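Side-chain contacts in concanavalin A-like lectin protein kinase family protein (Theobroma cacao, PDB 6CTH), which probably transfers phosphate from ATP to proteins as a plant receptor-like kinase, its kinase domain here holding magnesium and an oxindole-type inhibitor: residues A[127-132]-A[137-142]; A[183-188]-A[275-280]; A[258-263]-A[291-296]; A[267-272]-A[281-286]. All coordinates share one frame; numbering follows the deposited sequence.

Interaction 1: residues A[127-132]-A[137-142]; sequences LYLHEE and VLHRDI. With MG (magnesium ion), chain C.
Leu129 and His130 both turn CG away from their own carbonyl carbon (chi1 -66° and -73°), which brings a forked aliphatic chain and an imidazole up to Val137. The Leu129 side chain crosses that of Val137 at a slant, its CD2 4.1 Å from Val137 CG1, while CD1 comes near the edge of the His139 ring, 4.2 Å from His139 CB. Two branches let one leucine serve both residues. The backbones join as well, Val137 N donating to Leu129 O at 3.0 Å. The imidazole of His130 lies edge-on to the valine carbonyl, its CD2 3.4 Å from Val137 O, a buried oxygen for which the model offers no hydrogen-bond partner; NE2 of His130 instead bonds to Asp199. Beyond the strand follows the His-Arg-Asp motif of the kinase catalytic loop. His139 ND1 accepts Asp141 N in its ring plane at 2.9 Å, bracing the turn from which Asp141 OD2 reaches the magnesium ion at 2.0 Å; Asp159 and four waters are the other ligands. The contact ties the end of helix 112-132 to strand 136-138, which pairs with strand 164-166, while Asp199 of helix 196-212 also receives His139 N and Arg140 N.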
loop_
_atom_site.group_PDB
_atom_site.type_symbol
_atom_site.label_atom_id
_atom_site.label_comp_id
_atom_site.label_asym_id
_atom_site.label_seq_id
_atom_site.Cartn_x
_atom_site.Cartn_y
_atom_site.Cartn_z
ATOM N N LEU A 127 4.036 3.922 -10.974
ATOM C CA LEU A 127 4.550 4.527 -12.218
ATOM C C LEU A 127 3.720 5.761 -12.551
ATOM O O LEU A 127 4.244 6.809 -12.907
ATOM C CB LEU A 127 4.507 3.542 -13.363
ATOM C CG LEU A 127 5.012 4.041 -14.705
ATOM C CD1 LEU A 127 6.466 4.423 -14.647
ATOM C CD2 LEU A 127 4.787 2.989 -15.806
ATOM N N TYR A 128 2.422 5.600 -12.436
ATOM C CA TYR A 128 1.493 6.722 -12.693
ATOM C C TYR A 128 1.759 7.884 -11.735
ATOM O O TYR A 128 1.877 9.064 -12.124
ATOM C CB TYR A 128 0.077 6.235 -12.644
ATOM C CG TYR A 128 -0.983 7.342 -12.738
ATOM C CD1 TYR A 128 -1.334 7.860 -13.957
ATOM C CD2 TYR A 128 -1.650 7.831 -11.613
ATOM C CE1 TYR A 128 -2.298 8.867 -14.071
ATOM C CE2 TYR A 128 -2.612 8.821 -11.708
ATOM C CZ TYR A 128 -2.957 9.327 -12.944
ATOM O OH TYR A 128 -3.906 10.311 -12.988
ATOM N N LEU A 129 1.904 7.567 -10.439
ATOM C CA LEU A 129 2.207 8.581 -9.479
ATOM C C LEU A 129 3.516 9.299 -9.741
ATOM O O LEU A 129 3.573 10.537 -9.694
ATOM C CB LEU A 129 2.199 7.999 -8.021
ATOM C CG LEU A 129 0.869 7.494 -7.456
ATOM C CD1 LEU A 129 1.080 6.909 -6.070
ATOM C CD2 LEU A 129 -0.193 8.579 -7.455
ATOM N N HIS A 130 4.567 8.558 -10.004
ATOM C CA HIS A 130 5.904 9.151 -10.093
ATOM C C HIS A 130 6.150 9.865 -11.406
ATOM O O HIS A 130 6.915 10.840 -11.412
ATOM C CB HIS A 130 7.001 8.109 -9.883
ATOM C CG HIS A 130 7.119 7.653 -8.455
ATOM N ND1 HIS A 130 7.992 6.641 -8.060
ATOM C CD2 HIS A 130 6.440 8.040 -7.354
ATOM C CE1 HIS A 130 7.862 6.466 -6.754
ATOM N NE2 HIS A 130 6.931 7.291 -6.291
ATOM N N GLU A 131 5.526 9.398 -12.483
ATOM C CA GLU A 131 5.985 9.809 -13.822
ATOM C C GLU A 131 4.909 10.300 -14.774
ATOM O O GLU A 131 5.312 10.845 -15.808
ATOM C CB GLU A 131 6.667 8.633 -14.496
ATOM C CG GLU A 131 7.894 8.088 -13.768
ATOM C CD GLU A 131 8.985 9.131 -13.511
ATOM O OE1 GLU A 131 9.075 10.130 -14.301
ATOM O OE2 GLU A 131 9.760 8.978 -12.501
ATOM N N GLU A 132 3.639 10.036 -14.516
ATOM C CA GLU A 132 2.604 10.275 -15.550
ATOM C C GLU A 132 1.742 11.487 -15.358
ATOM O O GLU A 132 1.029 11.863 -16.318
ATOM C CB GLU A 132 1.718 9.055 -15.694
ATOM C CG GLU A 132 2.461 7.810 -16.160
ATOM C CD GLU A 132 1.559 6.623 -16.330
ATOM O OE1 GLU A 132 0.419 6.778 -16.781
ATOM O OE2 GLU A 132 2.032 5.506 -16.134
ATOM N N VAL A 137 3.892 12.712 -7.718
ATOM C CA VAL A 137 3.246 12.535 -6.424
ATOM C C VAL A 137 4.066 11.492 -5.676
ATOM O O VAL A 137 4.277 10.390 -6.164
ATOM C CB VAL A 137 1.819 12.057 -6.574
ATOM C CG1 VAL A 137 1.192 11.708 -5.235
ATOM C CG2 VAL A 137 1.007 13.153 -7.238
ATOM N N LEU A 138 4.515 11.860 -4.490
ATOM C CA LEU A 138 5.202 10.909 -3.618
ATOM C C LEU A 138 4.166 10.503 -2.619
ATOM O O LEU A 138 3.541 11.358 -2.007
ATOM C CB LEU A 138 6.375 11.575 -2.907
ATOM C CG LEU A 138 7.445 12.125 -3.820
ATOM C CD1 LEU A 138 8.564 12.726 -2.985
ATOM C CD2 LEU A 138 7.996 11.041 -4.703
ATOM N N HIS A 139 3.914 9.209 -2.523
ATOM C CA HIS A 139 2.828 8.677 -1.699
ATOM C C HIS A 139 3.136 8.737 -0.193
ATOM O O HIS A 139 2.288 9.193 0.627
ATOM C CB HIS A 139 2.553 7.236 -2.137
ATOM C CG HIS A 139 1.383 6.614 -1.457
ATOM N ND1 HIS A 139 1.423 6.173 -0.126
ATOM C CD2 HIS A 139 0.114 6.413 -1.889
ATOM C CE1 HIS A 139 0.228 5.692 0.195
ATOM N NE2 HIS A 139 -0.590 5.850 -0.849
ATOM N N ARG A 140 4.296 8.208 0.166
ATOM C CA ARG A 140 4.814 8.268 1.524
ATOM C C ARG A 140 4.215 7.296 2.530
ATOM O O ARG A 140 4.631 7.274 3.680
ATOM C CB ARG A 140 4.788 9.703 2.042
ATOM C CG ARG A 140 5.715 10.614 1.260
ATOM C CD ARG A 140 5.678 12.036 1.771
ATOM N NE ARG A 140 6.304 12.157 3.078
ATOM C CZ ARG A 140 5.788 12.837 4.093
ATOM N NH1 ARG A 140 4.629 13.459 3.957
ATOM N NH2 ARG A 140 6.430 12.893 5.247
ATOM N N ASP A 141 3.266 6.479 2.099
ATOM C CA ASP A 141 2.712 5.469 3.006
ATOM C C ASP A 141 2.262 4.210 2.313
ATOM O O ASP A 141 1.178 3.661 2.577
ATOM C CB ASP A 141 1.624 6.070 3.856
ATOM C CG ASP A 141 1.382 5.297 5.167
ATOM O OD1 ASP A 141 2.239 4.494 5.580
ATOM O OD2 ASP A 141 0.337 5.576 5.782
ATOM N N ILE A 142 3.093 3.739 1.414
ATOM C CA ILE A 142 2.817 2.510 0.751
ATOM C C ILE A 142 2.922 1.346 1.749
ATOM O O ILE A 142 3.986 1.168 2.328
ATOM C CB ILE A 142 3.747 2.342 -0.438
ATOM C CG1 ILE A 142 3.438 3.426 -1.496
ATOM C CG2 ILE A 142 3.639 0.956 -1.015
ATOM C CD1 ILE A 142 4.585 3.621 -2.485
HETATM MG MG MG C . -1.277 6.711 6.082
HETATM O O HOH W 1 -2.198 5.158 6.992
HETATM O O HOH W 2 -0.338 7.361 7.824
HETATM O O HOH W 3 -2.843 8.191 6.553
HETATM O O HOH W 4 -0.534 8.328 4.954
#

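Interaction 2: residues A[183-188]-A[275-280]; sequences YMAPEC and NLRPSI
Arg277 NH1 donates to Glu187 OE2 at 2.8 Å, and Arg277 NH2 to Glu187 OE1 at 2.9 Å, closing a two-pronged, end-on salt bridge. Each carboxylate oxygen uses its syn lone pair, the one facing its partner oxygen, and the carboxylate and guanidinium planes lie only 23° apart, so the two flat groups meet edge to edge with nearly straight bonds. The chains arrive from opposite directions. Arginine comes extended from CG to NE and spans the gap between backbones whose nearest CA atoms, of Glu187 and Asn275, are 10.7 Å apart; glutamate bends at CG (chi2 -83°) to turn its carboxylate to meet it. Two bonds fix the rotation of both groups, and pairing the charges probably favours an ionised carboxylate beside the buried guanidinium. Ala185 CB sits 3.6 Å from Arg277 NH1 and Pro186 CD 3.8 Å from Arg277 NH2: a small methyl and a compact ring fit closely next to the cation. Ala185, Pro186 and Glu187 form the Ala-Pro-Glu motif that ends the activation segment, and its glutamate pairing with this arginine is characteristic of eukaryotic protein kinases. Arg277 NE is held separately by His271 O. The bridge therefore joins helix 186-191 to the loop between helices 256-269 and 280-287, with Tyr201 of helix 196-212 touching both Ala185 and Arg277.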
loop_
_atom_site.group_PDB
_atom_site.type_symbol
_atom_site.label_atom_id
_atom_site.label_comp_id
_atom_site.label_asym_id
_atom_site.label_seq_id
_atom_site.Cartn_x
_atom_site.Cartn_y
_atom_site.Cartn_z
ATOM N N TYR A 183 8.131 0.251 6.860
ATOM C CA TYR A 183 8.074 0.617 5.428
ATOM C C TYR A 183 8.879 1.836 5.074
ATOM O O TYR A 183 8.805 2.298 3.883
ATOM C CB TYR A 183 6.609 0.880 5.005
ATOM C CG TYR A 183 5.821 -0.292 5.371
ATOM C CD1 TYR A 183 5.698 -1.370 4.522
ATOM C CD2 TYR A 183 5.288 -0.395 6.667
ATOM C CE1 TYR A 183 5.028 -2.511 4.927
ATOM C CE2 TYR A 183 4.637 -1.536 7.063
ATOM C CZ TYR A 183 4.498 -2.580 6.198
ATOM O OH TYR A 183 3.867 -3.689 6.671
ATOM N N MET A 184 9.641 2.366 6.024
ATOM C CA MET A 184 10.354 3.601 5.821
ATOM C C MET A 184 11.812 3.363 5.524
ATOM O O MET A 184 12.518 2.645 6.278
ATOM C CB MET A 184 10.169 4.518 7.017
ATOM C CG MET A 184 8.773 5.106 7.135
ATOM S SD MET A 184 8.519 5.946 8.715
ATOM C CE MET A 184 9.294 7.518 8.447
ATOM N N ALA A 185 12.285 3.911 4.404
ATOM C CA ALA A 185 13.679 3.787 4.021
ATOM C C ALA A 185 14.616 4.408 5.051
ATOM O O ALA A 185 14.250 5.389 5.703
ATOM C CB ALA A 185 13.910 4.474 2.652
ATOM N N PRO A 186 15.840 3.862 5.185
ATOM C CA PRO A 186 16.706 4.410 6.247
ATOM C C PRO A 186 17.022 5.901 6.178
ATOM O O PRO A 186 17.064 6.550 7.246
ATOM C CB PRO A 186 18.003 3.562 6.165
ATOM C CG PRO A 186 17.913 2.836 4.909
ATOM C CD PRO A 186 16.469 2.746 4.472
ATOM N N GLU A 187 17.219 6.422 4.961
ATOM C CA GLU A 187 17.456 7.831 4.771
ATOM C C GLU A 187 16.268 8.720 5.230
ATOM O O GLU A 187 16.483 9.880 5.527
ATOM C CB GLU A 187 17.925 8.165 3.341
ATOM C CG GLU A 187 16.822 8.138 2.277
ATOM C CD GLU A 187 16.499 6.765 1.728
ATOM O OE1 GLU A 187 17.121 5.726 2.177
ATOM O OE2 GLU A 187 15.615 6.727 0.809
ATOM N N CYS A 188 15.044 8.185 5.308
ATOM C CA CYS A 188 13.931 8.946 5.917
ATOM C C CYS A 188 14.284 9.354 7.308
ATOM O O CYS A 188 14.050 10.508 7.687
ATOM C CB CYS A 188 12.640 8.137 6.047
ATOM S SG CYS A 188 11.858 7.743 4.469
ATOM N N ASN A 275 20.614 5.272 -3.606
ATOM C CA ASN A 275 21.126 5.418 -4.985
ATOM C C ASN A 275 21.203 4.103 -5.776
ATOM O O ASN A 275 21.372 4.136 -6.988
ATOM C CB ASN A 275 22.480 6.148 -4.987
ATOM C CG ASN A 275 23.607 5.291 -4.493
ATOM O OD1 ASN A 275 23.523 4.716 -3.437
ATOM N ND2 ASN A 275 24.674 5.202 -5.270
ATOM N N LEU A 276 21.045 2.956 -5.123
ATOM C CA LEU A 276 21.082 1.674 -5.810
ATOM C C LEU A 276 19.723 1.108 -6.098
ATOM O O LEU A 276 19.617 0.006 -6.653
ATOM C CB LEU A 276 21.875 0.673 -4.944
ATOM C CG LEU A 276 23.324 1.053 -4.583
ATOM C CD1 LEU A 276 24.036 -0.131 -3.894
ATOM C CD2 LEU A 276 24.123 1.447 -5.816
ATOM N N ARG A 277 18.648 1.815 -5.696
ATOM C CA ARG A 277 17.313 1.343 -5.968
ATOM C C ARG A 277 16.914 1.686 -7.392
ATOM O O ARG A 277 17.342 2.722 -7.930
ATOM C CB ARG A 277 16.296 1.969 -4.991
ATOM C CG ARG A 277 16.559 1.594 -3.522
ATOM C CD ARG A 277 15.611 2.262 -2.556
ATOM N NE ARG A 277 16.197 2.260 -1.219
ATOM C CZ ARG A 277 16.144 3.271 -0.374
ATOM N NH1 ARG A 277 15.404 4.337 -0.623
ATOM N NH2 ARG A 277 16.825 3.199 0.736
ATOM N N PRO A 278 16.090 0.827 -8.012
ATOM C CA PRO A 278 15.611 1.072 -9.357
ATOM C C PRO A 278 14.532 2.135 -9.414
ATOM O O PRO A 278 13.922 2.441 -8.395
ATOM C CB PRO A 278 14.984 -0.260 -9.740
ATOM C CG PRO A 278 14.466 -0.813 -8.427
ATOM C CD PRO A 278 15.504 -0.394 -7.443
ATOM N N SER A 279 14.274 2.639 -10.621
ATOM C CA SER A 279 13.048 3.329 -10.892
ATOM C C SER A 279 11.908 2.326 -10.985
ATOM O O SER A 279 12.097 1.145 -11.293
ATOM C CB SER A 279 13.106 4.122 -12.193
ATOM O OG SER A 279 13.189 3.268 -13.324
ATOM N N ILE A 280 10.672 2.798 -10.774
ATOM C CA ILE A 280 9.559 1.870 -10.847
ATOM C C ILE A 280 9.387 1.351 -12.306
ATOM O O ILE A 280 8.942 0.235 -12.508
ATOM C CB ILE A 280 8.255 2.456 -10.260
ATOM C CG1 ILE A 280 7.209 1.362 -10.055
ATOM C CG2 ILE A 280 7.741 3.606 -11.097
ATOM C CD1 ILE A 280 7.550 0.392 -8.969
#

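Interaction 3: residues A[258-263]-A[291-296]; sequences QLECLV and APLPNL. With ACT (acetate ion), chain D.
The helical backbone of 258-263 passes the extended chain of 291-296, polyproline-like at 292-294, most closely at Cys261 and Leu293, whose CA atoms are 6.9 Å apart. Leu293 carries the contact. Its CG stands beside its backbone N (chi1 -66°), pointing the forked end at the helix, where the two methyls divide the work. CD2 rests against the turn at Cys261, 3.9 Å from Cys261 CA and 4.0 Å from Cys261 SG; the thiol is slim enough to let the methyl approach the helix backbone itself. CD1 goes to Glu260 instead, meeting OE1 at 4.0 Å, where the extended glutamate chain crosses the leucine at about a right angle. Cys261 also packs on Tyr116 of helix 112-132 and on Phe289. Two residues beyond Leu293, Asn295 N donates to OXT of an acetate ion at 2.9 Å; that ion probably comes from the crystallisation liquor. The chemistry is one of dispersion: a leucine covers a cysteine, while a carboxylate oxygen of Glu260 borders CD1 at van der Waals distance, at the partly exposed margin where it can probably stay hydrated. Fit and hydrophobicity, not directional bonds, thus close the tail over helix 256-269.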
loop_
_atom_site.group_PDB
_atom_site.type_symbol
_atom_site.label_atom_id
_atom_site.label_comp_id
_atom_site.label_asym_id
_atom_site.label_seq_id
_atom_site.Cartn_x
_atom_site.Cartn_y
_atom_site.Cartn_z
ATOM N N GLN A 258 8.900 -16.723 -11.325
ATOM C CA GLN A 258 8.224 -15.485 -10.885
ATOM C C GLN A 258 8.528 -15.221 -9.432
ATOM O O GLN A 258 8.684 -14.079 -9.030
ATOM C CB GLN A 258 6.707 -15.550 -11.122
ATOM C CG GLN A 258 6.297 -15.464 -12.588
ATOM C CD GLN A 258 4.798 -15.559 -12.818
ATOM O OE1 GLN A 258 4.021 -15.890 -11.931
ATOM N NE2 GLN A 258 4.389 -15.270 -14.031
ATOM N N LEU A 259 8.672 -16.272 -8.623
ATOM C CA LEU A 259 8.995 -16.071 -7.217
ATOM C C LEU A 259 10.377 -15.486 -7.082
ATOM O O LEU A 259 10.581 -14.562 -6.310
ATOM C CB LEU A 259 8.922 -17.375 -6.400
ATOM C CG LEU A 259 9.438 -17.279 -4.967
ATOM C CD1 LEU A 259 8.666 -16.289 -4.097
ATOM C CD2 LEU A 259 9.389 -18.671 -4.356
ATOM N N GLU A 260 11.338 -16.047 -7.822
ATOM C CA GLU A 260 12.677 -15.531 -7.817
ATOM C C GLU A 260 12.685 -14.074 -8.214
ATOM O O GLU A 260 13.376 -13.250 -7.616
ATOM C CB GLU A 260 13.561 -16.320 -8.819
ATOM C CG GLU A 260 15.002 -15.866 -8.866
ATOM C CD GLU A 260 15.844 -16.754 -9.786
ATOM O OE1 GLU A 260 15.511 -16.840 -10.979
ATOM O OE2 GLU A 260 16.769 -17.384 -9.263
ATOM N N CYS A 261 11.932 -13.782 -9.260
ATOM C CA CYS A 261 11.912 -12.443 -9.806
ATOM C C CYS A 261 11.346 -11.472 -8.790
ATOM O O CYS A 261 11.911 -10.407 -8.581
ATOM C CB CYS A 261 11.089 -12.421 -11.065
ATOM S SG CYS A 261 11.213 -10.831 -11.898
ATOM N N LEU A 262 10.247 -11.865 -8.166
ATOM C CA LEU A 262 9.603 -11.047 -7.128
ATOM C C LEU A 262 10.525 -10.793 -5.970
ATOM O O LEU A 262 10.635 -9.668 -5.517
ATOM C CB LEU A 262 8.280 -11.661 -6.661
ATOM C CG LEU A 262 7.455 -10.827 -5.663
ATOM C CD1 LEU A 262 7.155 -9.440 -6.194
ATOM C CD2 LEU A 262 6.138 -11.511 -5.335
ATOM N N VAL A 263 11.213 -11.834 -5.487
ATOM C CA VAL A 263 12.129 -11.657 -4.371
ATOM C C VAL A 263 13.289 -10.758 -4.727
ATOM O O VAL A 263 13.634 -9.888 -3.957
ATOM C CB VAL A 263 12.640 -13.033 -3.841
ATOM C CG1 VAL A 263 13.800 -12.867 -2.883
ATOM C CG2 VAL A 263 11.512 -13.769 -3.140
ATOM N N ALA A 291 13.721 -7.247 -19.058
ATOM C CA ALA A 291 15.057 -6.752 -18.715
ATOM C C ALA A 291 15.660 -7.648 -17.676
ATOM O O ALA A 291 14.911 -8.338 -16.980
ATOM C CB ALA A 291 15.010 -5.308 -18.216
ATOM N N PRO A 292 17.002 -7.637 -17.519
ATOM C CA PRO A 292 17.595 -8.641 -16.621
ATOM C C PRO A 292 17.353 -8.469 -15.130
ATOM O O PRO A 292 17.196 -7.348 -14.661
ATOM C CB PRO A 292 19.106 -8.488 -16.871
ATOM C CG PRO A 292 19.185 -7.933 -18.235
ATOM C CD PRO A 292 18.051 -6.944 -18.288
ATOM N N LEU A 293 17.439 -9.584 -14.398
ATOM C CA LEU A 293 17.395 -9.581 -12.949
ATOM C C LEU A 293 18.517 -8.690 -12.437
ATOM O O LEU A 293 19.567 -8.602 -13.065
ATOM C CB LEU A 293 17.536 -10.995 -12.372
ATOM C CG LEU A 293 16.369 -11.951 -12.676
ATOM C CD1 LEU A 293 16.812 -13.351 -12.348
ATOM C CD2 LEU A 293 15.102 -11.612 -11.913
ATOM N N PRO A 294 18.294 -7.980 -11.334
ATOM C CA PRO A 294 19.378 -7.150 -10.804
ATOM C C PRO A 294 20.531 -8.004 -10.259
ATOM O O PRO A 294 20.278 -9.097 -9.771
ATOM C CB PRO A 294 18.727 -6.433 -9.624
ATOM C CG PRO A 294 17.678 -7.383 -9.180
ATOM C CD PRO A 294 17.107 -7.947 -10.462
ATOM N N ASN A 295 21.739 -7.466 -10.309
ATOM C CA ASN A 295 22.907 -8.058 -9.636
ATOM C C ASN A 295 22.934 -7.542 -8.191
ATOM O O ASN A 295 23.227 -6.376 -7.932
ATOM C CB ASN A 295 24.219 -7.724 -10.351
ATOM C CG ASN A 295 24.439 -8.585 -11.590
ATOM O OD1 ASN A 295 23.524 -9.292 -12.038
ATOM N ND2 ASN A 295 25.650 -8.518 -12.166
ATOM N N LEU A 296 22.593 -8.417 -7.278
ATOM C CA LEU A 296 22.537 -8.063 -5.855
ATOM C C LEU A 296 23.689 -8.728 -5.137
ATOM O O LEU A 296 24.005 -9.839 -5.475
ATOM C CB LEU A 296 21.239 -8.558 -5.285
ATOM C CG LEU A 296 20.026 -7.832 -5.862
ATOM C CD1 LEU A 296 18.797 -8.445 -5.250
ATOM C CD2 LEU A 296 20.064 -6.333 -5.554
HETATM C C ACT D . 21.862 -4.128 -11.705
HETATM O O ACT D . 22.503 -4.080 -10.650
HETATM O OXT ACT D . 21.463 -5.207 -12.160
HETATM C CH3 ACT D . 21.427 -2.845 -12.337
#

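Interaction 4: residues A[267-272]-A[281-286]; sequences LWCAHP and RQVIQV
The indole of Trp268 touches Val286 with its six-membered ring, CZ3 lying 3.7 Å from Val286 CG2, which approaches at a slant, while its faces belong to two prolines, Pro294 on one and Pro278 on the opposite one. The aromatic system is thereby sandwiched between two puckered, rigid pyrrolidine rings. Gln282 adds its CB, 4.3 Å from Trp268 CH2, also obliquely. Trp268 CG lies anti to the backbone N (chi1 -169°), which throws the indole out from helix 256-269 toward its neighbour. One residue on, Cys269 SG touches Val283 CG2 at 3.5 Å, a close meeting of a sulfur and a methyl. These are the last two helices of the kinase C-terminal lobe, and they pack on each other on either side of a short connection that also holds the arginine paired with the Ala-Pro-Glu glutamate. Branched valines suit the positions facing the tryptophan and cysteine, since CG2 of each lies beside its backbone N and presents a methyl across the gap. Gln282 offers only its aliphatic root to the indole; OE1 accepts Ser279 N, while Ser279 OG caps the first turn, the reciprocal pair of a capping box. Behind the sulfur, the packing continues into helix 196-212, where Phe203 touches both Cys269 and Val283 and Val200 touches Cys269.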
loop_
_atom_site.group_PDB
_atom_site.type_symbol
_atom_site.label_atom_id
_atom_site.label_comp_id
_atom_site.label_asym_id
_atom_site.label_seq_id
_atom_site.Cartn_x
_atom_site.Cartn_y
_atom_site.Cartn_z
ATOM N N LEU A 267 14.171 -7.078 -2.987
ATOM C CA LEU A 267 15.427 -6.696 -2.317
ATOM C C LEU A 267 16.078 -5.487 -2.971
ATOM O O LEU A 267 16.610 -4.623 -2.310
ATOM C CB LEU A 267 16.386 -7.920 -2.298
ATOM C CG LEU A 267 15.901 -9.156 -1.534
ATOM C CD1 LEU A 267 16.859 -10.298 -1.796
ATOM C CD2 LEU A 267 15.788 -8.814 -0.059
ATOM N N TRP A 268 16.099 -5.460 -4.296
ATOM C CA TRP A 268 16.632 -4.327 -5.066
ATOM C C TRP A 268 15.971 -3.024 -4.666
ATOM O O TRP A 268 16.634 -2.012 -4.471
ATOM C CB TRP A 268 16.399 -4.629 -6.535
ATOM C CG TRP A 268 17.039 -3.808 -7.582
ATOM C CD1 TRP A 268 18.209 -3.098 -7.502
ATOM C CD2 TRP A 268 16.604 -3.710 -8.950
ATOM N NE1 TRP A 268 18.502 -2.528 -8.739
ATOM C CE2 TRP A 268 17.543 -2.901 -9.639
ATOM C CE3 TRP A 268 15.508 -4.220 -9.657
ATOM C CZ2 TRP A 268 17.418 -2.578 -11.005
ATOM C CZ3 TRP A 268 15.382 -3.886 -11.035
ATOM C CH2 TRP A 268 16.365 -3.111 -11.683
ATOM N N CYS A 269 14.648 -3.081 -4.540
ATOM C CA CYS A 269 13.817 -1.948 -4.159
ATOM C C CYS A 269 14.096 -1.578 -2.718
ATOM O O CYS A 269 14.166 -0.415 -2.393
ATOM C CB CYS A 269 12.331 -2.267 -4.353
ATOM S SG CYS A 269 11.877 -2.278 -6.107
ATOM N N ALA A 270 14.332 -2.591 -1.880
ATOM C CA ALA A 270 14.598 -2.368 -0.474
ATOM C C ALA A 270 16.064 -2.181 -0.133
ATOM O O ALA A 270 16.463 -2.329 1.041
ATOM C CB ALA A 270 13.967 -3.487 0.352
ATOM N N HIS A 271 16.878 -1.796 -1.103
ATOM C CA HIS A 271 18.293 -1.602 -0.839
ATOM C C HIS A 271 18.503 -0.508 0.198
ATOM O O HIS A 271 17.910 0.555 0.085
ATOM C CB HIS A 271 18.972 -1.158 -2.133
ATOM C CG HIS A 271 20.246 -1.880 -2.430
ATOM N ND1 HIS A 271 21.371 -1.757 -1.645
ATOM C CD2 HIS A 271 20.574 -2.727 -3.431
ATOM C CE1 HIS A 271 22.336 -2.504 -2.147
ATOM N NE2 HIS A 271 21.878 -3.103 -3.231
ATOM N N PRO A 272 19.360 -0.743 1.197
ATOM C CA PRO A 272 19.615 0.310 2.169
ATOM C C PRO A 272 20.098 1.619 1.566
ATOM O O PRO A 272 19.707 2.689 2.042
ATOM C CB PRO A 272 20.697 -0.307 3.101
ATOM C CG PRO A 272 20.425 -1.764 2.990
ATOM C CD PRO A 272 20.037 -2.005 1.566
ATOM N N ARG A 281 9.720 2.153 -13.301
ATOM C CA ARG A 281 9.670 1.656 -14.674
ATOM C C ARG A 281 10.635 0.472 -14.897
ATOM O O ARG A 281 10.271 -0.511 -15.548
ATOM C CB ARG A 281 9.914 2.789 -15.676
ATOM C CG ARG A 281 9.666 2.362 -17.101
ATOM C CD ARG A 281 9.825 3.513 -18.092
ATOM N NE ARG A 281 9.054 4.733 -17.812
ATOM C CZ ARG A 281 7.826 4.954 -18.202
ATOM N NH1 ARG A 281 7.149 4.001 -18.777
ATOM N NH2 ARG A 281 7.271 6.096 -17.909
ATOM N N GLN A 282 11.823 0.526 -14.304
ATOM C CA GLN A 282 12.783 -0.582 -14.406
ATOM C C GLN A 282 12.272 -1.813 -13.716
ATOM O O GLN A 282 12.479 -2.925 -14.194
ATOM C CB GLN A 282 14.135 -0.197 -13.831
ATOM C CG GLN A 282 14.906 0.850 -14.630
ATOM C CD GLN A 282 16.145 1.360 -13.908
ATOM O OE1 GLN A 282 16.153 1.628 -12.697
ATOM N NE2 GLN A 282 17.234 1.468 -14.663
ATOM N N VAL A 283 11.612 -1.621 -12.553
ATOM C CA VAL A 283 10.980 -2.712 -11.842
ATOM C C VAL A 283 9.958 -3.419 -12.708
ATOM O O VAL A 283 9.954 -4.638 -12.774
ATOM C CB VAL A 283 10.277 -2.173 -10.542
ATOM C CG1 VAL A 283 9.310 -3.186 -9.949
ATOM C CG2 VAL A 283 11.336 -1.760 -9.521
ATOM N N ILE A 284 9.100 -2.654 -13.386
ATOM C CA ILE A 284 8.061 -3.262 -14.194
ATOM C C ILE A 284 8.664 -4.080 -15.347
ATOM O O ILE A 284 8.169 -5.189 -15.620
ATOM C CB ILE A 284 7.058 -2.218 -14.736
ATOM C CG1 ILE A 284 6.258 -1.617 -13.585
ATOM C CG2 ILE A 284 6.109 -2.809 -15.791
ATOM C CD1 ILE A 284 5.586 -0.299 -13.889
ATOM N N GLN A 285 9.724 -3.560 -15.962
ATOM C CA GLN A 285 10.432 -4.269 -17.037
ATOM C C GLN A 285 10.950 -5.635 -16.516
ATOM O O GLN A 285 10.787 -6.666 -17.180
ATOM C CB GLN A 285 11.635 -3.442 -17.570
ATOM C CG GLN A 285 11.350 -2.102 -18.236
ATOM C CD GLN A 285 12.629 -1.178 -18.312
ATOM O OE1 GLN A 285 12.546 0.062 -18.337
ATOM N NE2 GLN A 285 13.830 -1.814 -18.356
ATOM N N VAL A 286 11.545 -5.647 -15.315
ATOM C CA VAL A 286 12.090 -6.879 -14.738
ATOM C C VAL A 286 10.992 -7.886 -14.383
ATOM O O VAL A 286 11.140 -9.094 -14.651
ATOM C CB VAL A 286 13.003 -6.587 -13.545
ATOM C CG1 VAL A 286 13.455 -7.869 -12.855
ATOM C CG2 VAL A 286 14.203 -5.780 -14.005
#

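In the fold
Interaction 1 is the one at the active site: it holds a magnesium ligand, and the side chain of His139 is about 7 Å from the bound inhibitor. The others spread from there through the C-terminal lobe. Interaction 2 lies about 13 Å from it between centres and touches it where Leu127 CA meets Ile280 CG2 at 3.5 Å. Interactions 2 and 4 are about 9 Å apart between centres, connected by Arg277 NE to His271 O at 2.7 Å, a probable hydrogen bond. Interaction 4 is nested in the loop closed by interaction 3 and shares helix 256-269 with it. Interaction 3 is remote from interaction 1, with nearest atoms about 12 Å apart.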